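Local coordinates for glucose-6-phosphate isomerase (Chlamydia trachomatis D/UW-3/CX, PDB 6OTU) that catalyses the reversible isomerisation of glucose-6-phosphate to fructose-6-phosphate, using an active site that draws residues from both subunits of a dimer, at the interface of chains A and B. Numbering follows the deposited sequence. Chains: chain A/B, Glucose-6-phosphate isomerase.

Contact 1: the interface of chains A and B. Residues chain A 158, 215, 217, 351, 355, 501; chain B 386-387.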
loop_
_atom_site.group_PDB
_atom_site.type_symbol
_atom_site.label_atom_id
_atom_site.label_comp_id
_atom_site.label_asym_id
_atom_site.label_seq_id
_atom_site.Cartn_x
_atom_site.Cartn_y
_atom_site.Cartn_z
ATOM N N GLY A 158 6.421 10.455 8.699
ATOM C CA GLY A 158 7.560 9.894 7.980
ATOM C C GLY A 158 8.315 8.884 8.826
ATOM O O GLY A 158 7.720 7.995 9.442
ATOM N N THR A 215 9.443 20.158 11.923
ATOM C CA THR A 215 8.552 19.742 10.847
ATOM C C THR A 215 7.133 20.278 11.068
ATOM O O THR A 215 6.605 20.246 12.181
ATOM C CB THR A 215 8.540 18.224 10.749
ATOM O OG1 THR A 215 9.889 17.742 10.781
ATOM C CG2 THR A 215 7.871 17.779 9.451
ATOM N N GLU A 217 4.127 19.227 10.393
ATOM C CA GLU A 217 3.034 18.358 10.818
ATOM C C GLU A 217 3.054 18.080 12.319
ATOM O O GLU A 217 2.045 18.347 12.994
ATOM C CB GLU A 217 3.038 17.068 9.993
ATOM C CG GLU A 217 2.618 17.252 8.561
ATOM C CD GLU A 217 3.797 17.475 7.626
ATOM O OE1 GLU A 217 3.696 17.067 6.447
ATOM O OE2 GLU A 217 4.816 18.071 8.053
ATOM N N GLN A 351 8.993 3.186 2.389
ATOM C CA GLN A 351 9.721 4.412 2.709
ATOM C C GLN A 351 11.221 4.152 2.791
ATOM O O GLN A 351 12.033 4.904 2.238
ATOM C CB GLN A 351 9.239 5.011 4.028
ATOM C CG GLN A 351 10.261 6.019 4.574
ATOM C CD GLN A 351 9.771 6.823 5.754
ATOM O OE1 GLN A 351 9.114 6.294 6.647
ATOM N NE2 GLN A 351 10.095 8.121 5.767
ATOM N N GLU A 355 12.964 5.917 -0.258
ATOM C CA GLU A 355 13.581 7.170 0.170
ATOM C C GLU A 355 15.106 7.057 0.212
ATOM O O GLU A 355 15.817 8.019 -0.115
ATOM C CB GLU A 355 13.034 7.598 1.529
ATOM C CG GLU A 355 13.098 9.087 1.748
ATOM C CD GLU A 355 12.916 9.453 3.182
ATOM O OE1 GLU A 355 13.074 10.641 3.498
ATOM O OE2 GLU A 355 12.620 8.557 4.000
ATOM N N LYS A 501 9.556 19.785 2.502
ATOM C CA LYS A 501 9.436 20.666 3.654
ATOM C C LYS A 501 9.635 22.124 3.263
ATOM O O LYS A 501 8.978 23.010 3.823
ATOM C CB LYS A 501 10.428 20.258 4.739
ATOM C CG LYS A 501 10.285 18.808 5.168
ATOM C CD LYS A 501 11.052 18.561 6.436
ATOM C CE LYS A 501 10.852 17.154 6.880
ATOM N NZ LYS A 501 11.361 16.954 8.259
ATOM N N HIS B 386 7.113 12.786 2.815
ATOM C CA HIS B 386 8.245 12.516 3.686
ATOM C C HIS B 386 8.880 11.164 3.421
ATOM O O HIS B 386 9.835 10.791 4.118
ATOM C CB HIS B 386 7.821 12.603 5.158
ATOM C CG HIS B 386 7.163 13.898 5.517
ATOM N ND1 HIS B 386 7.815 14.895 6.211
ATOM C CD2 HIS B 386 5.920 14.371 5.255
ATOM C CE1 HIS B 386 6.999 15.923 6.373
ATOM N NE2 HIS B 386 5.850 15.639 5.788
ATOM N N SER B 387 8.384 10.425 2.434
ATOM C CA SER B 387 8.871 9.067 2.232
ATOM C C SER B 387 9.195 8.818 0.765
ATOM O O SER B 387 10.243 9.269 0.286
ATOM C CB SER B 387 7.859 8.042 2.767
ATOM O OG SER B 387 6.704 7.968 1.962
#
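The imidazole of B:His386 enters the active site of chain A and meets the carboxylate of A:Glu217 tip to tip. NE2 of B:His386 donates to OE1 of A:Glu217 at 2.7 Å, with 152° at the hydrogen. The acceptor lies nearly in the ring plane, yet the donor stands above the carboxylate plane, the two planes being 63° apart. The bond implies that NE2 carries a hydrogen and restrains the ring's rotation; the carboxylate may raise the basicity of the imidazole, while the nearby A:Lys501 ammonium, not in contact, may oppose this. Methyl CG2 of A:Thr215 meets CE1 of B:His386 at 3.7 Å, and A:Lys501 crosses the ring at about a right angle, its CE 3.8 Å from ND1 of B:His386. NZ of the extended A:Lys501 donates to OG1 of A:Thr215 at 3.0 Å. At the backbone end, amide NE2 of A:Gln351 hydrogen-bonds the carbonyl O of B:His386 (3.1 Å). NE2 of A:Gln351 also donates to OE2 of the catalytic acid A:Glu355 (3.1 Å). CB of A:Gln351 packs on CB of B:Ser387 at 3.6 Å. B:His386 closes 3-10 helix 383-386; the receiving groups come from chain A helices 216-231, 345-357 and 495-511 and loop residue A:Thr215, so the subunits share the catalytic site.

Contact 2: the interface of chains A and B. Residues chain A 332, 350, 354, 375-377; chain B 332, 375, 377, 388, 399.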
loop_
_atom_site.group_PDB
_atom_site.type_symbol
_atom_site.label_atom_id
_atom_site.label_comp_id
_atom_site.label_asym_id
_atom_site.label_seq_id
_atom_site.Cartn_x
_atom_site.Cartn_y
_atom_site.Cartn_z
ATOM N N THR A 332 9.756 -2.995 -10.304
ATOM C CA THR A 332 9.111 -3.011 -8.995
ATOM C C THR A 332 9.482 -4.281 -8.244
ATOM O O THR A 332 10.054 -5.211 -8.809
ATOM C CB THR A 332 7.568 -2.913 -9.062
ATOM O OG1 THR A 332 6.997 -4.193 -9.391
ATOM C CG2 THR A 332 7.098 -1.853 -10.053
ATOM N N GLN A 350 8.591 0.400 2.092
ATOM C CA GLN A 350 8.467 1.276 0.935
ATOM C C GLN A 350 9.150 2.620 1.185
ATOM O O GLN A 350 9.839 3.147 0.300
ATOM C CB GLN A 350 6.984 1.441 0.608
ATOM C CG GLN A 350 6.625 2.448 -0.446
ATOM C CD GLN A 350 5.115 2.537 -0.580
ATOM O OE1 GLN A 350 4.456 3.113 0.280
ATOM N NE2 GLN A 350 4.553 1.914 -1.622
ATOM N N MET A 354 12.660 3.186 -0.905
ATOM C CA MET A 354 12.513 4.198 -1.954
ATOM C C MET A 354 13.086 5.548 -1.535
ATOM O O MET A 354 13.611 6.290 -2.376
ATOM C CB MET A 354 11.047 4.348 -2.346
ATOM C CG MET A 354 10.469 3.060 -2.925
ATOM S SD MET A 354 8.791 3.240 -3.533
ATOM C CE MET A 354 9.082 4.217 -4.991
ATOM N N ILE A 375 10.069 0.528 -7.404
ATOM C CA ILE A 375 8.866 0.768 -6.617
ATOM C C ILE A 375 8.699 -0.391 -5.648
ATOM O O ILE A 375 8.773 -1.565 -6.033
ATOM C CB ILE A 375 7.628 0.921 -7.512
ATOM C CG1 ILE A 375 7.890 1.874 -8.679
ATOM C CG2 ILE A 375 6.436 1.414 -6.697
ATOM C CD1 ILE A 375 8.263 3.231 -8.262
ATOM N N ILE A 376 8.520 -0.073 -4.379
ATOM C CA ILE A 376 8.263 -1.089 -3.371
ATOM C C ILE A 376 6.797 -0.958 -2.991
ATOM O O ILE A 376 6.334 0.137 -2.660
ATOM C CB ILE A 376 9.209 -0.950 -2.170
ATOM C CG1 ILE A 376 10.652 -1.206 -2.631
ATOM C CG2 ILE A 376 8.832 -1.931 -1.058
ATOM C CD1 ILE A 376 11.730 -0.864 -1.596
ATOM N N TRP A 377 6.059 -2.056 -3.120
ATOM C CA TRP A 377 4.627 -2.076 -2.874
ATOM C C TRP A 377 4.252 -3.483 -2.426
ATOM O O TRP A 377 5.078 -4.393 -2.437
ATOM C CB TRP A 377 3.862 -1.661 -4.129
ATOM C CG TRP A 377 4.017 -2.627 -5.244
ATOM C CD1 TRP A 377 5.160 -2.900 -5.957
ATOM C CD2 TRP A 377 3.003 -3.492 -5.761
ATOM N NE1 TRP A 377 4.906 -3.878 -6.903
ATOM C CE2 TRP A 377 3.590 -4.251 -6.805
ATOM C CE3 TRP A 377 1.653 -3.698 -5.448
ATOM C CZ2 TRP A 377 2.869 -5.200 -7.536
ATOM C CZ3 TRP A 377 0.931 -4.639 -6.184
ATOM C CH2 TRP A 377 1.544 -5.377 -7.216
ATOM N N THR B 332 3.658 2.077 -13.879
ATOM C CA THR B 332 2.891 2.189 -12.642
ATOM C C THR B 332 2.099 3.489 -12.634
ATOM O O THR B 332 2.305 4.366 -13.471
ATOM C CB THR B 332 3.763 2.138 -11.365
ATOM O OG1 THR B 332 4.385 3.414 -11.129
ATOM C CG2 THR B 332 4.818 1.038 -11.428
ATOM N N ILE B 375 0.922 -1.280 -12.409
ATOM C CA ILE B 375 0.884 -1.435 -10.961
ATOM C C ILE B 375 0.189 -0.217 -10.375
ATOM O O ILE B 375 0.514 0.930 -10.709
ATOM C CB ILE B 375 2.293 -1.599 -10.375
ATOM C CG1 ILE B 375 3.113 -2.627 -11.157
ATOM C CG2 ILE B 375 2.219 -2.006 -8.907
ATOM C CD1 ILE B 375 2.518 -3.968 -11.175
ATOM N N TRP B 377 -0.500 1.676 -6.900
ATOM C CA TRP B 377 0.050 1.756 -5.558
ATOM C C TRP B 377 -0.085 3.198 -5.085
ATOM O O TRP B 377 -0.485 4.078 -5.844
ATOM C CB TRP B 377 1.506 1.293 -5.548
ATOM C CG TRP B 377 2.399 2.188 -6.323
ATOM C CD1 TRP B 377 2.406 2.382 -7.684
ATOM C CD2 TRP B 377 3.403 3.054 -5.788
ATOM N NE1 TRP B 377 3.374 3.312 -8.025
ATOM C CE2 TRP B 377 4.002 3.732 -6.880
ATOM C CE3 TRP B 377 3.859 3.321 -4.490
ATOM C CZ2 TRP B 377 5.033 4.659 -6.710
ATOM C CZ3 TRP B 377 4.896 4.240 -4.321
ATOM C CH2 TRP B 377 5.470 4.897 -5.428
ATOM N N PHE B 388 8.315 8.108 0.047
ATOM C CA PHE B 388 8.666 7.676 -1.303
ATOM C C PHE B 388 8.575 8.788 -2.329
ATOM O O PHE B 388 9.011 8.586 -3.466
ATOM C CB PHE B 388 7.806 6.484 -1.766
ATOM C CG PHE B 388 6.328 6.719 -1.717
ATOM C CD1 PHE B 388 5.677 7.383 -2.753
ATOM C CD2 PHE B 388 5.569 6.227 -0.661
ATOM C CE1 PHE B 388 4.304 7.581 -2.718
ATOM C CE2 PHE B 388 4.193 6.434 -0.616
ATOM C CZ PHE B 388 3.560 7.114 -1.651
ATOM N N VAL B 399 7.034 8.077 -12.303
ATOM C CA VAL B 399 5.796 7.528 -11.757
ATOM C C VAL B 399 4.691 8.564 -11.934
ATOM O O VAL B 399 4.713 9.614 -11.274
ATOM C CB VAL B 399 5.944 7.155 -10.273
ATOM C CG1 VAL B 399 4.615 6.628 -9.740
ATOM C CG2 VAL B 399 7.063 6.140 -10.074
#
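Two tryptophan-isoleucine pairs, related by the dimer two-fold, form the apolar centre. Methyl CG2 of A:Ile375 sits over the face of the B:Trp377 indole, 3.4 Å from the centroid of the six-membered ring, and CG2 of B:Ile375 does the same to A:Trp377. Each isoleucine crosses its indole at about a right angle, with CG2 anti to the backbone N. In each tryptophan CG takes the crowded position between backbone N and carbonyl carbon (chi1 66°), and near the axis the CB atoms of A:Trp377 and B:Trp377 approach to 4.0 Å. The CG2 methyls of A:Thr332 and B:Thr332 also meet tip to tip, 3.9 Å apart. Farther out, CD1 of A:Ile375 reaches CG2 of B:Val399 at 3.6 Å. The chain of A:Met354 bends at chi3 (72°), bringing CE to the indole rim at CH2 of B:Trp377, 3.7 Å away, while SD lies alongside CB of B:Phe388. The phenyl face of B:Phe388 receives CZ3 of B:Trp377 toward its rim. At the polar margin, the amide of A:Gln350 crosses B:Trp377 and B:Phe388 obliquely, its plane about 60° from each. NE2 of A:Gln350 lies 3.3 Å from CE3 of B:Trp377, and OE1 of A:Gln350 approaches CD2 of B:Phe388 at 3.4 Å. No polar pair bonds across this patch; instead NE2 of A:Gln350 donates within its own chain to the carbonyl O of A:Ile376 at 2.7 Å, in the carbonyl plane.

Contact 3: the interface of chains A and B. Residues chain A 354-355, 358-359, 494-497, 499; chain B 385-387, 390, 393-394, 447, 450.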
loop_
_atom_site.group_PDB
_atom_site.type_symbol
_atom_site.label_atom_id
_atom_site.label_comp_id
_atom_site.label_asym_id
_atom_site.label_seq_id
_atom_site.Cartn_x
_atom_site.Cartn_y
_atom_site.Cartn_z
ATOM N N MET A 354 12.660 3.186 -0.905
ATOM C CA MET A 354 12.513 4.198 -1.954
ATOM C C MET A 354 13.086 5.548 -1.535
ATOM O O MET A 354 13.611 6.290 -2.376
ATOM C CB MET A 354 11.047 4.348 -2.346
ATOM C CG MET A 354 10.469 3.060 -2.925
ATOM S SD MET A 354 8.791 3.240 -3.533
ATOM C CE MET A 354 9.082 4.217 -4.991
ATOM N N GLU A 355 12.964 5.917 -0.258
ATOM C CA GLU A 355 13.581 7.170 0.170
ATOM C C GLU A 355 15.106 7.057 0.212
ATOM O O GLU A 355 15.817 8.019 -0.115
ATOM C CB GLU A 355 13.034 7.598 1.529
ATOM C CG GLU A 355 13.098 9.087 1.748
ATOM C CD GLU A 355 12.916 9.453 3.182
ATOM O OE1 GLU A 355 13.074 10.641 3.498
ATOM O OE2 GLU A 355 12.620 8.557 4.000
ATOM N N GLY A 358 16.059 6.033 -3.856
ATOM C CA GLY A 358 15.457 6.767 -4.955
ATOM C C GLY A 358 16.333 7.927 -5.380
ATOM O O GLY A 358 15.983 9.088 -5.172
ATOM N N LYS A 359 17.484 7.619 -5.969
ATOM C CA LYS A 359 18.518 8.608 -6.241
ATOM C C LYS A 359 18.999 8.448 -7.670
ATOM O O LYS A 359 18.854 7.381 -8.274
ATOM C CB LYS A 359 19.701 8.458 -5.285
ATOM C CG LYS A 359 19.309 8.435 -3.819
ATOM C CD LYS A 359 18.892 9.834 -3.354
ATOM C CE LYS A 359 18.252 9.791 -1.978
ATOM N NZ LYS A 359 19.174 9.232 -0.964
ATOM N N GLN A 494 18.159 12.838 1.715
ATOM C CA GLN A 494 16.818 12.865 1.138
ATOM C C GLN A 494 16.473 14.272 0.666
ATOM O O GLN A 494 15.565 14.921 1.192
ATOM C CB GLN A 494 15.788 12.323 2.142
ATOM C CG GLN A 494 15.763 12.973 3.529
ATOM C CD GLN A 494 16.897 12.557 4.441
ATOM O OE1 GLN A 494 17.213 11.375 4.573
ATOM N NE2 GLN A 494 17.529 13.541 5.081
ATOM N N GLU A 495 17.204 14.758 -0.335
ATOM C CA GLU A 495 16.986 16.120 -0.802
ATOM C C GLU A 495 15.589 16.317 -1.387
ATOM O O GLU A 495 15.097 17.453 -1.407
ATOM C CB GLU A 495 18.062 16.488 -1.814
ATOM C CG GLU A 495 19.420 16.708 -1.169
ATOM C CD GLU A 495 19.417 17.840 -0.141
ATOM O OE1 GLU A 495 18.755 18.885 -0.381
ATOM O OE2 GLU A 495 20.064 17.672 0.918
ATOM N N GLY A 496 14.939 15.244 -1.856
ATOM C CA GLY A 496 13.547 15.352 -2.280
ATOM C C GLY A 496 12.603 15.657 -1.130
ATOM O O GLY A 496 11.648 16.425 -1.289
ATOM N N VAL A 497 12.865 15.079 0.049
ATOM C CA VAL A 497 12.035 15.335 1.226
ATOM C C VAL A 497 12.334 16.713 1.816
ATOM O O VAL A 497 11.423 17.406 2.283
ATOM C CB VAL A 497 12.228 14.221 2.264
ATOM C CG1 VAL A 497 11.451 14.551 3.549
ATOM C CG2 VAL A 497 11.785 12.881 1.692
ATOM N N LEU A 499 13.056 19.204 0.003
ATOM C CA LEU A 499 12.306 20.065 -0.904
ATOM C C LEU A 499 10.830 20.117 -0.521
ATOM O O LEU A 499 10.199 21.184 -0.561
ATOM C CB LEU A 499 12.473 19.566 -2.334
ATOM C CG LEU A 499 11.464 20.188 -3.285
ATOM C CD1 LEU A 499 11.822 21.647 -3.492
ATOM C CD2 LEU A 499 11.438 19.418 -4.581
ATOM N N GLN B 385 4.902 12.827 1.118
ATOM C CA GLN B 385 5.976 13.801 0.883
ATOM C C GLN B 385 7.234 13.518 1.710
ATOM O O GLN B 385 8.326 13.975 1.345
ATOM C CB GLN B 385 5.485 15.229 1.191
ATOM C CG GLN B 385 4.141 15.567 0.558
ATOM C CD GLN B 385 3.596 16.915 0.963
ATOM O OE1 GLN B 385 2.613 17.398 0.391
ATOM N NE2 GLN B 385 4.222 17.536 1.961
ATOM N N HIS B 386 7.113 12.786 2.815
ATOM C CA HIS B 386 8.245 12.516 3.686
ATOM C C HIS B 386 8.880 11.164 3.421
ATOM O O HIS B 386 9.835 10.791 4.118
ATOM C CB HIS B 386 7.821 12.603 5.158
ATOM C CG HIS B 386 7.163 13.898 5.517
ATOM N ND1 HIS B 386 7.815 14.895 6.211
ATOM C CD2 HIS B 386 5.920 14.371 5.255
ATOM C CE1 HIS B 386 6.999 15.923 6.373
ATOM N NE2 HIS B 386 5.850 15.639 5.788
ATOM N N SER B 387 8.384 10.425 2.434
ATOM C CA SER B 387 8.871 9.067 2.232
ATOM C C SER B 387 9.195 8.818 0.765
ATOM O O SER B 387 10.243 9.269 0.286
ATOM C CB SER B 387 7.859 8.042 2.767
ATOM O OG SER B 387 6.704 7.968 1.962
ATOM N N GLN B 390 10.556 11.105 -2.292
ATOM C CA GLN B 390 11.970 11.194 -2.650
ATOM C C GLN B 390 12.241 10.595 -4.030
ATOM O O GLN B 390 12.940 11.201 -4.852
ATOM C CB GLN B 390 12.832 10.481 -1.606
ATOM C CG GLN B 390 14.285 10.304 -2.049
ATOM C CD GLN B 390 14.972 11.636 -2.334
ATOM O OE1 GLN B 390 14.845 12.582 -1.558
ATOM N NE2 GLN B 390 15.693 11.716 -3.443
ATOM N N HIS B 393 10.650 12.569 -7.054
ATOM C CA HIS B 393 11.370 13.806 -7.361
ATOM C C HIS B 393 12.772 13.558 -7.922
ATOM O O HIS B 393 13.258 14.372 -8.715
ATOM C CB HIS B 393 11.480 14.700 -6.107
ATOM C CG HIS B 393 10.222 15.446 -5.776
ATOM N ND1 HIS B 393 9.662 16.382 -6.623
ATOM C CD2 HIS B 393 9.408 15.387 -4.696
ATOM C CE1 HIS B 393 8.552 16.854 -6.085
ATOM N NE2 HIS B 393 8.370 16.260 -4.919
ATOM N N GLN B 394 13.442 12.458 -7.533
ATOM C CA GLN B 394 14.869 12.313 -7.813
ATOM C C GLN B 394 15.313 10.895 -8.140
ATOM O O GLN B 394 16.506 10.689 -8.381
ATOM C CB GLN B 394 15.717 12.830 -6.632
ATOM C CG GLN B 394 15.795 14.347 -6.516
ATOM C CD GLN B 394 16.898 14.781 -5.569
ATOM O OE1 GLN B 394 17.116 14.149 -4.537
ATOM N NE2 GLN B 394 17.609 15.852 -5.921
ATOM N N ASN B 447 22.970 17.085 -6.382
ATOM C CA ASN B 447 22.171 16.461 -5.332
ATOM C C ASN B 447 20.854 17.197 -5.085
ATOM O O ASN B 447 19.931 16.623 -4.493
ATOM C CB ASN B 447 22.976 16.387 -4.030
ATOM C CG ASN B 447 22.605 15.177 -3.176
ATOM O OD1 ASN B 447 22.338 14.105 -3.702
ATOM N ND2 ASN B 447 22.590 15.348 -1.855
ATOM N N PHE B 450 16.110 18.827 -9.642
ATOM C CA PHE B 450 14.862 18.109 -9.846
ATOM C C PHE B 450 14.521 18.259 -11.322
ATOM O O PHE B 450 14.308 19.377 -11.797
ATOM C CB PHE B 450 13.772 18.676 -8.930
ATOM C CG PHE B 450 14.149 18.654 -7.466
ATOM C CD1 PHE B 450 13.875 17.547 -6.682
ATOM C CD2 PHE B 450 14.801 19.726 -6.885
ATOM C CE1 PHE B 450 14.238 17.518 -5.334
ATOM C CE2 PHE B 450 15.159 19.705 -5.540
ATOM C CZ PHE B 450 14.880 18.603 -4.769
HETATM O O HOH W 1 8.573 15.838 -1.014
HETATM O O HOH W 2 8.728 16.632 2.655
#
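The phenyl ring of B:Phe450 is covered on both faces: CD2 of A:Leu499 lies over the centre of one, 3.5 Å from the centroid in a CH-pi contact, and amide NE2 of B:Gln394 lies toward the rim of the other. At its edge, in plane, sit the carbonyl O of A:Glu495 and CA of A:Gly496. The same CD2 methyl of A:Leu499 stands over the centre of the B:His393 imidazole, so two rings embrace one branch, CG being anti to the backbone N (chi1 166°), with chi2 turning the CD2 branch between them. B:Gln390 supplies the main polar grip. Its chain bends at chi2 (60°) and pushes the amide toward the start of helix 495-511, where OE1 of B:Gln390 takes the N-H of A:Gly496 at 2.7 Å on an in-plane lone pair. NE2 of B:Gln390 donates to the carbonyl O of A:Gly358 at 3.2 Å, almost straight, with 174° at the hydrogen. NE2 of B:Gln390 also donates to OE1 of B:Gln394 at 3.0 Å; both acceptors lie in the amide plane, which fixes the rotation of the glutamine. NE2 of B:Gln394 in turn donates to the carbonyl O of B:Asn447 at 2.8 Å. Beyond this network, CG1 of A:Val497 packs against CA of B:His386 at 3.8 Å. Two waters share the carbonyl O of B:Gln385: one continues to O of A:Gly496, the other to the carbonyl O of A:Val497, 2.8 Å from the water.

Contacts 1 and 3 adjoin, their C-alpha centres about 9 Å apart, and share A:Glu355, B:His386 and B:Ser387; contact 2 lies about 16 Å from contact 1 and 14 Å from contact 3, with which it shares A:Met354. Helix 345-357 of chain A runs through all three, and helix 495-511 joins contacts 1 and 3. The segment of chain B carrying the catalytic histidine is gripped in more than one place, so dimer packing is likely to be coupled to active-site geometry. Because the interface is two-fold symmetric, a second active site is built the same way with the chains exchanged, which suggests that the dimer is the functional unit.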